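Local coordinates for protein NAD-dependent epimerase/dehydratase (Bacteroides thetaiotaomicron, PDB 3DHN) that probably binds NAD or NADP in a Rossmann-type fold and may act as an oxidoreductase or epimerase, its substrate being unknown, at residues A102-F107 against K153-V158; G111-L116 against D180-D185; A164-G169 against E195-A200. All coordinates share one frame; numbering follows the deposited sequence.

Contact 1. Residues A102-F107 against K153-V158; sequences AGVNRF and KEIDWV
Two parallel strands of the Rossmann sheet begin here, and three backbone hydrogen bonds fix their register. Asp156 N donates to Asn105 O at 3.0 Å, Phe107 N to Asp156 O, and Val158 N to Phe107 O, the last nearly along the C=O axis. Asp156 thus brackets Arg106, and Phe107 brackets Trp157, the pattern of a parallel pair.

The Arg106 side chain leaves the backbone with CG anti to N (chi1 -178°) and bends at chi2 (92°), which lays it alongside Asp156, both chains running the same way. Beyond CB and CG, Arg106 CD passes 3.5 Å from Asp156 OD2, and NE lies farther from it. Arg106 CZ is 3.9 Å from Asp156 OD2 and 4.0 Å from Val158 CG2. At the tip, NH1 of Arg106 closes a salt bridge with Asp156 OD2 at 2.8 Å. The oxygen is near the guanidinium plane, yet NH1 stands above the carboxylate plane, the two planes being 50° apart. Val158 CG2 approaches the guanidinium obliquely, 3.6 Å from Arg106 NH1, in van der Waals contact. Glu204 takes NH2 in a second salt bridge and His210 O accepts from NH1, so two carboxylates and a carbonyl grip the guanidinium. Asp156 OD2 also bonds His211 ND1, and OD1 bonds Gln212 N.

On the side of Phe107, Ile155 CD1 reaches Phe107 CB at 3.6 Å, and Val104 CG2 lies 4.2 Å from Ile155 CD1. Val104, Phe107 and Ile155 pack against helix 87-101, whose end at Gly103 is a Schellman motif; Trp157 meets helix 135-149, while strands 70-73 and 213-218 flank the pair.

Contact 2. Residues G111-L116 against D180-D185; sequences GGAGSL and DDMIVD
Leu116 makes the largest share of this loop-to-loop contact, with Met182 next. Its CG is anti to the carbonyl carbon (chi1 -70°), and chi2 of 172° parts the two methyls between different partners. Leu116 CD2 lies 3.6 Å from Asp180 O, a contact with the backbone, whereas Leu116 CD1 turns to the tip of selenomethionine Met182 and meets CE at 4.1 Å. Met182 starts extended, with CG anti to N and chi2 also anti, then bends at chi3 (-76°). That last turn carries Met182 CE to Ala113 CB at 3.9 Å. The Leu116 and Met182 side chains cross at about a right angle, and CE sits against both Ala113 and Leu116.

Ala113 to Leu116 form a type I beta turn, closed by the bond from Leu116 N to Ala113 O at 3.0 Å; the turn places both apolar residues on Met182. It belongs to the loop that follows strand 106-110 of the Rossmann sheet, and 180-185 belongs to the loop after edge strand 176-178. No hydrogen bond joins the two segments directly; instead Asp180 and Met182 both bond through their backbones to Phe117, just past the turn. The Asp180 carboxylate pairs with Arg214, which also bonds Ser115 OG.

Contact 3. Residues A164-G169 against E195-A200; sequences ADMRPG and EDYAAA
Met166 and Tyr197 both hold CG anti to the backbone N (174° and 171°); their CB atoms already point at the other segment, and selenomethionine Met166 then bends at chi3 to set SE by the ring. Glu195 takes another course: CG is anti to the carbonyl carbon, and a bend at chi2 folds the carboxylate over to Gly169.

Met166 SE lies 3.7 Å from Tyr197 CG, equally close to CB of that tyrosine, and 4.2 Å from the ring centroid. The approach is oblique and concentrated at the root of the ring, a Met-aromatic contact. The far end of the ring is fixed separately, as Tyr197 OH bonds Phe160 O and the two rings stack.

Strand 165-167 pairs in parallel with strand 191-193 in a small sheet beside the main Rossmann sheet, and helix 194-206 follows the second strand immediately. The contact thus joins the first of these strands to the helix that succeeds its partner.

At the helix start, Gly169 N donates to Glu195 OE1 at 2.8 Å with an N-H...O angle of 161°, from above the carboxylate plane. Gly169 O stands 3.3 Å from Glu195 OE1 without bonding to it, both being acceptors; a water donates to Gly169 O (2.9 Å) and, weakly, to Glu195 OE2 (3.1 Å). An alanine in place of Glu195 would remove both carboxylate oxygens and would probably loosen the chain at Gly169 against the helix, with the water losing one acceptor. Pro168 CB touches Glu195 OE2 more loosely, while its ring packs on Phe15 of helix 14-25.

Contact 1 is buried and lies within the main sheet, where backbone hydrogen bonds and a salt bridge hold two parallel strands; contacts 2 and 3 are surface contacts in which side chains meet side chains and backbone. Contact 2 is apolar across loops, without a direct hydrogen bond, whereas contact 3 sets a strand against a helix through a Met-aromatic touch and one charged hydrogen bond. Contacts 1 and 3 lie on opposite sides of the chain's centre, about 25 Å apart between centres. Contacts 2 and 3 meet, with Met182 CE 3.7 Å from Ala164 CB. Segment 111-116 continues directly from the strand begun in contact 1, and strands 156-161 and 165-167 are consecutive.

Contact 1. Residues A102-F107 against K153-V158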
loop_
_atom_site.group_PDB
_atom_site.type_symbol
_atom_site.label_atom_id
_atom_site.label_comp_id
_atom_site.label_asym_id
_atom_site.label_seq_id
_atom_site.Cartn_x
_atom_site.Cartn_y
_atom_site.Cartn_z
ATOM N N ALA A 102 -18.734 -4.141 1.660
ATOM C CA ALA A 102 -18.726 -4.610 3.040
ATOM C C ALA A 102 -19.138 -3.502 4.005
ATOM O O ALA A 102 -19.419 -3.758 5.177
ATOM C CB ALA A 102 -17.344 -5.133 3.407
ATOM N N GLY A 103 -19.152 -2.267 3.514
ATOM C CA GLY A 103 -19.552 -1.150 4.353
ATOM C C GLY A 103 -18.466 -0.357 5.059
ATOM O O GLY A 103 -18.782 0.534 5.853
ATOM N N VAL A 104 -17.194 -0.647 4.786
ATOM C CA VAL A 104 -16.116 0.092 5.449
ATOM C C VAL A 104 -15.908 1.433 4.742
ATOM O O VAL A 104 -16.017 1.536 3.517
ATOM C CB VAL A 104 -14.791 -0.710 5.468
ATOM C CG1 VAL A 104 -15.083 -2.212 5.570
ATOM C CG2 VAL A 104 -13.961 -0.384 4.265
ATOM N N ASN A 105 -15.608 2.461 5.527
ATOM C CA ASN A 105 -15.436 3.807 4.998
ATOM C C ASN A 105 -14.000 4.279 4.760
ATOM O O ASN A 105 -13.796 5.364 4.214
ATOM C CB ASN A 105 -16.137 4.801 5.929
ATOM C CG ASN A 105 -17.598 4.440 6.184
ATOM O OD1 ASN A 105 -18.393 4.315 5.250
ATOM N ND2 ASN A 105 -17.952 4.275 7.456
ATOM N N ARG A 106 -13.018 3.474 5.159
ATOM C CA ARG A 106 -11.610 3.840 5.004
ATOM C C ARG A 106 -10.784 2.712 4.381
ATOM O O ARG A 106 -10.728 1.601 4.911
ATOM C CB ARG A 106 -11.038 4.198 6.375
ATOM C CG ARG A 106 -9.592 4.640 6.377
ATOM C CD ARG A 106 -9.445 6.149 6.238
ATOM N NE ARG A 106 -8.112 6.567 6.665
ATOM C CZ ARG A 106 -7.473 7.641 6.212
ATOM N NH1 ARG A 106 -8.039 8.436 5.309
ATOM N NH2 ARG A 106 -6.247 7.903 6.647
ATOM N N PHE A 107 -10.127 3.012 3.264
ATOM C CA PHE A 107 -9.317 2.028 2.546
ATOM C C PHE A 107 -7.952 2.613 2.196
ATOM O O PHE A 107 -7.875 3.663 1.558
ATOM C CB PHE A 107 -10.064 1.615 1.266
ATOM C CG PHE A 107 -9.285 0.710 0.345
ATOM C CD1 PHE A 107 -8.925 -0.574 0.739
ATOM C CD2 PHE A 107 -8.962 1.125 -0.947
ATOM C CE1 PHE A 107 -8.258 -1.429 -0.136
ATOM C CE2 PHE A 107 -8.293 0.276 -1.829
ATOM C CZ PHE A 107 -7.945 -1.000 -1.425
ATOM N N LYS A 153 -15.430 8.206 -5.326
ATOM C CA LYS A 153 -15.886 9.138 -4.303
ATOM C C LYS A 153 -16.726 8.444 -3.240
ATOM O O LYS A 153 -17.132 9.067 -2.262
ATOM C CB LYS A 153 -16.720 10.264 -4.928
ATOM C CG LYS A 153 -15.941 11.231 -5.806
ATOM C CD LYS A 153 -16.720 12.517 -6.020
ATOM C CE LYS A 153 -15.914 13.537 -6.806
ATOM N NZ LYS A 153 -15.638 13.086 -8.200
ATOM N N GLU A 154 -16.974 7.152 -3.421
ATOM C CA GLU A 154 -17.806 6.426 -2.475
ATOM C C GLU A 154 -17.083 5.751 -1.319
ATOM O O GLU A 154 -17.648 4.906 -0.640
ATOM C CB GLU A 154 -18.684 5.426 -3.236
ATOM C CG GLU A 154 -19.481 6.095 -4.364
ATOM C CD GLU A 154 -20.552 5.203 -4.964
ATOM O OE1 GLU A 154 -21.635 5.071 -4.355
ATOM O OE2 GLU A 154 -20.310 4.625 -6.043
ATOM N N ILE A 155 -15.828 6.132 -1.099
ATOM C CA ILE A 155 -15.050 5.609 0.017
ATOM C C ILE A 155 -13.876 6.548 0.264
ATOM O O ILE A 155 -13.450 7.263 -0.642
ATOM C CB ILE A 155 -14.510 4.179 -0.268
ATOM C CG1 ILE A 155 -13.931 3.578 1.017
ATOM C CG2 ILE A 155 -13.436 4.222 -1.360
ATOM C CD1 ILE A 155 -13.582 2.104 0.892
ATOM N N ASP A 156 -13.366 6.581 1.490
ATOM C CA ASP A 156 -12.214 7.433 1.770
ATOM C C ASP A 156 -10.955 6.608 1.524
ATOM O O ASP A 156 -10.505 5.860 2.391
ATOM C CB ASP A 156 -12.245 7.955 3.211
ATOM C CG ASP A 156 -11.019 8.788 3.551
ATOM O OD1 ASP A 156 -10.312 9.220 2.610
ATOM O OD2 ASP A 156 -10.761 9.022 4.753
ATOM N N TRP A 157 -10.404 6.733 0.320
ATOM C CA TRP A 157 -9.212 5.986 -0.068
ATOM C C TRP A 157 -7.938 6.806 0.023
ATOM O O TRP A 157 -7.961 8.033 -0.039
ATOM C CB TRP A 157 -9.349 5.469 -1.505
ATOM C CG TRP A 157 -9.534 6.565 -2.535
ATOM C CD1 TRP A 157 -10.708 7.149 -2.906
ATOM C CD2 TRP A 157 -8.505 7.221 -3.292
ATOM N NE1 TRP A 157 -10.478 8.129 -3.848
ATOM C CE2 TRP A 157 -9.135 8.193 -4.102
ATOM C CE3 TRP A 157 -7.112 7.084 -3.362
ATOM C CZ2 TRP A 157 -8.422 9.022 -4.973
ATOM C CZ3 TRP A 157 -6.401 7.913 -4.228
ATOM C CH2 TRP A 157 -7.058 8.868 -5.022
ATOM N N VAL A 158 -6.820 6.104 0.160
ATOM C CA VAL A 158 -5.504 6.727 0.223
ATOM C C VAL A 158 -4.557 5.780 -0.510
ATOM O O VAL A 158 -4.470 4.592 -0.182
ATOM C CB VAL A 158 -5.020 6.905 1.687
ATOM C CG1 VAL A 158 -3.641 7.530 1.705
ATOM C CG2 VAL A 158 -5.981 7.792 2.459
#

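Contact 2. Residues G111-L116 against D180-D185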
loop_
_atom_site.group_PDB
_atom_site.type_symbol
_atom_site.label_atom_id
_atom_site.label_comp_id
_atom_site.label_asym_id
_atom_site.label_seq_id
_atom_site.Cartn_x
_atom_site.Cartn_y
_atom_site.Cartn_z
ATOM N N GLY A 111 0.758 1.721 -2.951
ATOM C CA GLY A 111 0.870 2.102 -4.345
ATOM C C GLY A 111 2.249 1.840 -4.925
ATOM O O GLY A 111 2.996 1.016 -4.408
ATOM N N GLY A 112 2.574 2.543 -6.009
ATOM C CA GLY A 112 3.869 2.389 -6.659
ATOM C C GLY A 112 4.472 3.751 -6.940
ATOM O O GLY A 112 3.857 4.769 -6.637
ATOM N N ALA A 113 5.660 3.782 -7.533
ATOM C CA ALA A 113 6.323 5.046 -7.835
ATOM C C ALA A 113 6.087 5.489 -9.276
ATOM O O ALA A 113 6.373 6.635 -9.640
ATOM C CB ALA A 113 7.821 4.923 -7.573
ATOM N N GLY A 114 5.552 4.584 -10.086
ATOM C CA GLY A 114 5.310 4.894 -11.483
ATOM C C GLY A 114 4.529 6.165 -11.787
ATOM O O GLY A 114 4.871 6.892 -12.724
ATOM N N SER A 115 3.482 6.442 -11.011
ATOM C CA SER A 115 2.662 7.632 -11.258
ATOM C C SER A 115 3.201 8.933 -10.681
ATOM O O SER A 115 2.607 9.991 -10.874
ATOM C CB SER A 115 1.235 7.400 -10.747
ATOM O OG SER A 115 1.229 7.062 -9.369
ATOM N N LEU A 116 4.322 8.858 -9.971
ATOM C CA LEU A 116 4.922 10.047 -9.381
ATOM C C LEU A 116 5.598 10.891 -10.458
ATOM O O LEU A 116 6.090 10.356 -11.451
ATOM C CB LEU A 116 5.962 9.650 -8.319
ATOM C CG LEU A 116 5.444 9.032 -7.011
ATOM C CD1 LEU A 116 6.619 8.517 -6.185
ATOM C CD2 LEU A 116 4.656 10.076 -6.219
ATOM N N ASP A 180 2.558 14.612 -4.838
ATOM C CA ASP A 180 2.676 13.958 -6.142
ATOM C C ASP A 180 4.056 13.936 -6.798
ATOM O O ASP A 180 4.251 13.250 -7.805
ATOM C CB ASP A 180 1.670 14.564 -7.119
ATOM C CG ASP A 180 0.235 14.368 -6.677
ATOM O OD1 ASP A 180 -0.106 13.238 -6.250
ATOM O OD2 ASP A 180 -0.553 15.340 -6.761
ATOM N N ASP A 181 5.011 14.680 -6.249
ATOM C CA ASP A 181 6.359 14.704 -6.819
ATOM C C ASP A 181 7.258 13.697 -6.135
ATOM O O ASP A 181 7.233 13.569 -4.914
ATOM C CB ASP A 181 6.999 16.087 -6.678
ATOM C CG ASP A 181 6.368 17.117 -7.580
ATOM O OD1 ASP A 181 5.764 16.729 -8.606
ATOM O OD2 ASP A 181 6.491 18.319 -7.267
HETATM N N MSE A 182 8.062 12.994 -6.920
HETATM C CA MSE A 182 8.986 12.010 -6.374
HETATM C C MSE A 182 9.986 12.687 -5.429
HETATM O O MSE A 182 10.512 13.765 -5.736
HETATM C CB MSE A 182 9.729 11.300 -7.515
HETATM C CG MSE A 182 10.760 10.269 -7.044
HETATM SE SE MSE A 182 11.415 9.146 -8.500
HETATM C CE MSE A 182 9.871 8.004 -8.666
ATOM N N ILE A 183 10.234 12.061 -4.284
ATOM C CA ILE A 183 11.165 12.598 -3.290
ATOM C C ILE A 183 12.577 12.048 -3.507
ATOM O O ILE A 183 12.788 10.832 -3.478
ATOM C CB ILE A 183 10.735 12.225 -1.839
ATOM C CG1 ILE A 183 9.294 12.681 -1.571
ATOM C CG2 ILE A 183 11.701 12.848 -0.841
ATOM C CD1 ILE A 183 9.053 14.173 -1.774
ATOM N N VAL A 184 13.543 12.938 -3.713
ATOM C CA VAL A 184 14.923 12.511 -3.929
ATOM C C VAL A 184 15.864 13.106 -2.891
ATOM O O VAL A 184 15.568 14.140 -2.293
ATOM C CB VAL A 184 15.436 12.923 -5.332
ATOM C CG1 VAL A 184 14.545 12.325 -6.416
ATOM C CG2 VAL A 184 15.477 14.440 -5.450
ATOM N N ASP A 185 16.993 12.443 -2.675
ATOM C CA ASP A 185 17.982 12.929 -1.726
ATOM C C ASP A 185 18.958 13.861 -2.445
ATOM O O ASP A 185 18.785 14.169 -3.625
ATOM C CB ASP A 185 18.739 11.758 -1.084
ATOM C CG ASP A 185 19.497 10.922 -2.098
ATOM O OD1 ASP A 185 19.646 11.375 -3.251
ATOM O OD2 ASP A 185 19.950 9.813 -1.731
#

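Contact 3. Residues A164-G169 against E195-A200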
loop_
_atom_site.group_PDB
_atom_site.type_symbol
_atom_site.label_atom_id
_atom_site.label_comp_id
_atom_site.label_asym_id
_atom_site.label_seq_id
_atom_site.Cartn_x
_atom_site.Cartn_y
_atom_site.Cartn_z
ATOM N N ALA A 164 11.019 5.359 -5.347
ATOM C CA ALA A 164 11.364 4.498 -6.483
ATOM C C ALA A 164 12.124 3.228 -6.106
ATOM O O ALA A 164 11.935 2.186 -6.731
ATOM C CB ALA A 164 12.154 5.290 -7.529
ATOM N N ASP A 165 12.961 3.304 -5.078
ATOM C CA ASP A 165 13.740 2.151 -4.636
ATOM C C ASP A 165 13.471 1.837 -3.159
ATOM O O ASP A 165 13.977 2.519 -2.265
ATOM C CB ASP A 165 15.229 2.428 -4.869
ATOM C CG ASP A 165 16.125 1.295 -4.407
ATOM O OD1 ASP A 165 15.708 0.121 -4.492
ATOM O OD2 ASP A 165 17.264 1.584 -3.977
HETATM N N MSE A 166 12.665 0.808 -2.916
HETATM C CA MSE A 166 12.311 0.398 -1.557
HETATM C C MSE A 166 12.810 -1.010 -1.226
HETATM O O MSE A 166 12.483 -1.972 -1.921
HETATM C CB MSE A 166 10.792 0.466 -1.364
HETATM C CG MSE A 166 10.317 -0.079 -0.023
HETATM SE SE MSE A 166 8.483 0.379 0.391
HETATM C CE MSE A 166 7.618 -0.361 -1.183
ATOM N N ARG A 167 13.588 -1.122 -0.151
ATOM C CA ARG A 167 14.157 -2.403 0.265
ATOM C C ARG A 167 14.216 -2.480 1.784
ATOM O O ARG A 167 14.022 -1.474 2.480
ATOM C CB ARG A 167 15.587 -2.550 -0.267
ATOM C CG ARG A 167 15.872 -1.746 -1.526
ATOM C CD ARG A 167 17.303 -1.212 -1.537
ATOM N NE ARG A 167 18.157 -1.931 -2.477
ATOM C CZ ARG A 167 19.415 -1.597 -2.750
ATOM N NH1 ARG A 167 19.969 -0.550 -2.152
ATOM N NH2 ARG A 167 20.120 -2.313 -3.617
ATOM N N PRO A 168 14.479 -3.680 2.329
ATOM C CA PRO A 168 14.557 -3.801 3.784
ATOM C C PRO A 168 15.706 -2.910 4.255
ATOM O O PRO A 168 16.737 -2.817 3.592
ATOM C CB PRO A 168 14.842 -5.286 3.993
ATOM C CG PRO A 168 14.157 -5.932 2.819
ATOM C CD PRO A 168 14.525 -5.005 1.681
ATOM N N GLY A 169 15.513 -2.240 5.383
ATOM C CA GLY A 169 16.541 -1.362 5.913
ATOM C C GLY A 169 16.321 -1.149 7.391
ATOM O O GLY A 169 16.036 -2.093 8.132
ATOM N N GLU A 195 10.673 -0.778 6.330
ATOM C CA GLU A 195 10.250 -0.535 7.702
ATOM C C GLU A 195 9.726 0.897 7.902
ATOM O O GLU A 195 8.696 1.100 8.553
ATOM C CB GLU A 195 11.408 -0.814 8.667
ATOM C CG GLU A 195 11.847 -2.282 8.741
ATOM C CD GLU A 195 12.521 -2.774 7.469
ATOM O OE1 GLU A 195 13.098 -1.944 6.735
ATOM O OE2 GLU A 195 12.495 -4.000 7.215
ATOM N N ASP A 196 10.418 1.888 7.343
ATOM C CA ASP A 196 9.951 3.272 7.491
ATOM C C ASP A 196 8.671 3.528 6.704
ATOM O O ASP A 196 7.833 4.342 7.119
ATOM C CB ASP A 196 11.033 4.282 7.088
ATOM C CG ASP A 196 11.915 4.690 8.263
ATOM O OD1 ASP A 196 11.384 4.786 9.394
ATOM O OD2 ASP A 196 13.131 4.931 8.062
ATOM N N TYR A 197 8.512 2.834 5.577
ATOM C CA TYR A 197 7.300 2.976 4.773
ATOM C C TYR A 197 6.106 2.435 5.567
ATOM O O TYR A 197 5.008 3.003 5.535
ATOM C CB TYR A 197 7.444 2.220 3.442
ATOM C CG TYR A 197 6.164 2.137 2.639
ATOM C CD1 TYR A 197 5.202 1.159 2.910
ATOM C CD2 TYR A 197 5.904 3.057 1.621
ATOM C CE1 TYR A 197 4.006 1.104 2.181
ATOM C CE2 TYR A 197 4.724 3.015 0.890
ATOM C CZ TYR A 197 3.777 2.035 1.168
ATOM O OH TYR A 197 2.617 1.982 0.421
ATOM N N ALA A 198 6.317 1.339 6.287
ATOM C CA ALA A 198 5.241 0.751 7.081
ATOM C C ALA A 198 4.872 1.652 8.254
ATOM O O ALA A 198 3.689 1.829 8.567
ATOM C CB ALA A 198 5.652 -0.626 7.592
ATOM N N ALA A 199 5.883 2.212 8.911
ATOM C CA ALA A 199 5.640 3.086 10.051
ATOM C C ALA A 199 4.773 4.260 9.635
ATOM O O ALA A 199 3.881 4.678 10.380
ATOM C CB ALA A 199 6.956 3.591 10.624
ATOM N N ALA A 200 5.034 4.792 8.442
ATOM C CA ALA A 200 4.271 5.924 7.929
ATOM C C ALA A 200 2.826 5.526 7.607
ATOM O O ALA A 200 1.884 6.271 7.903
ATOM C CB ALA A 200 4.949 6.491 6.697
HETATM O O HOH W 1 15.429 -4.858 7.444
#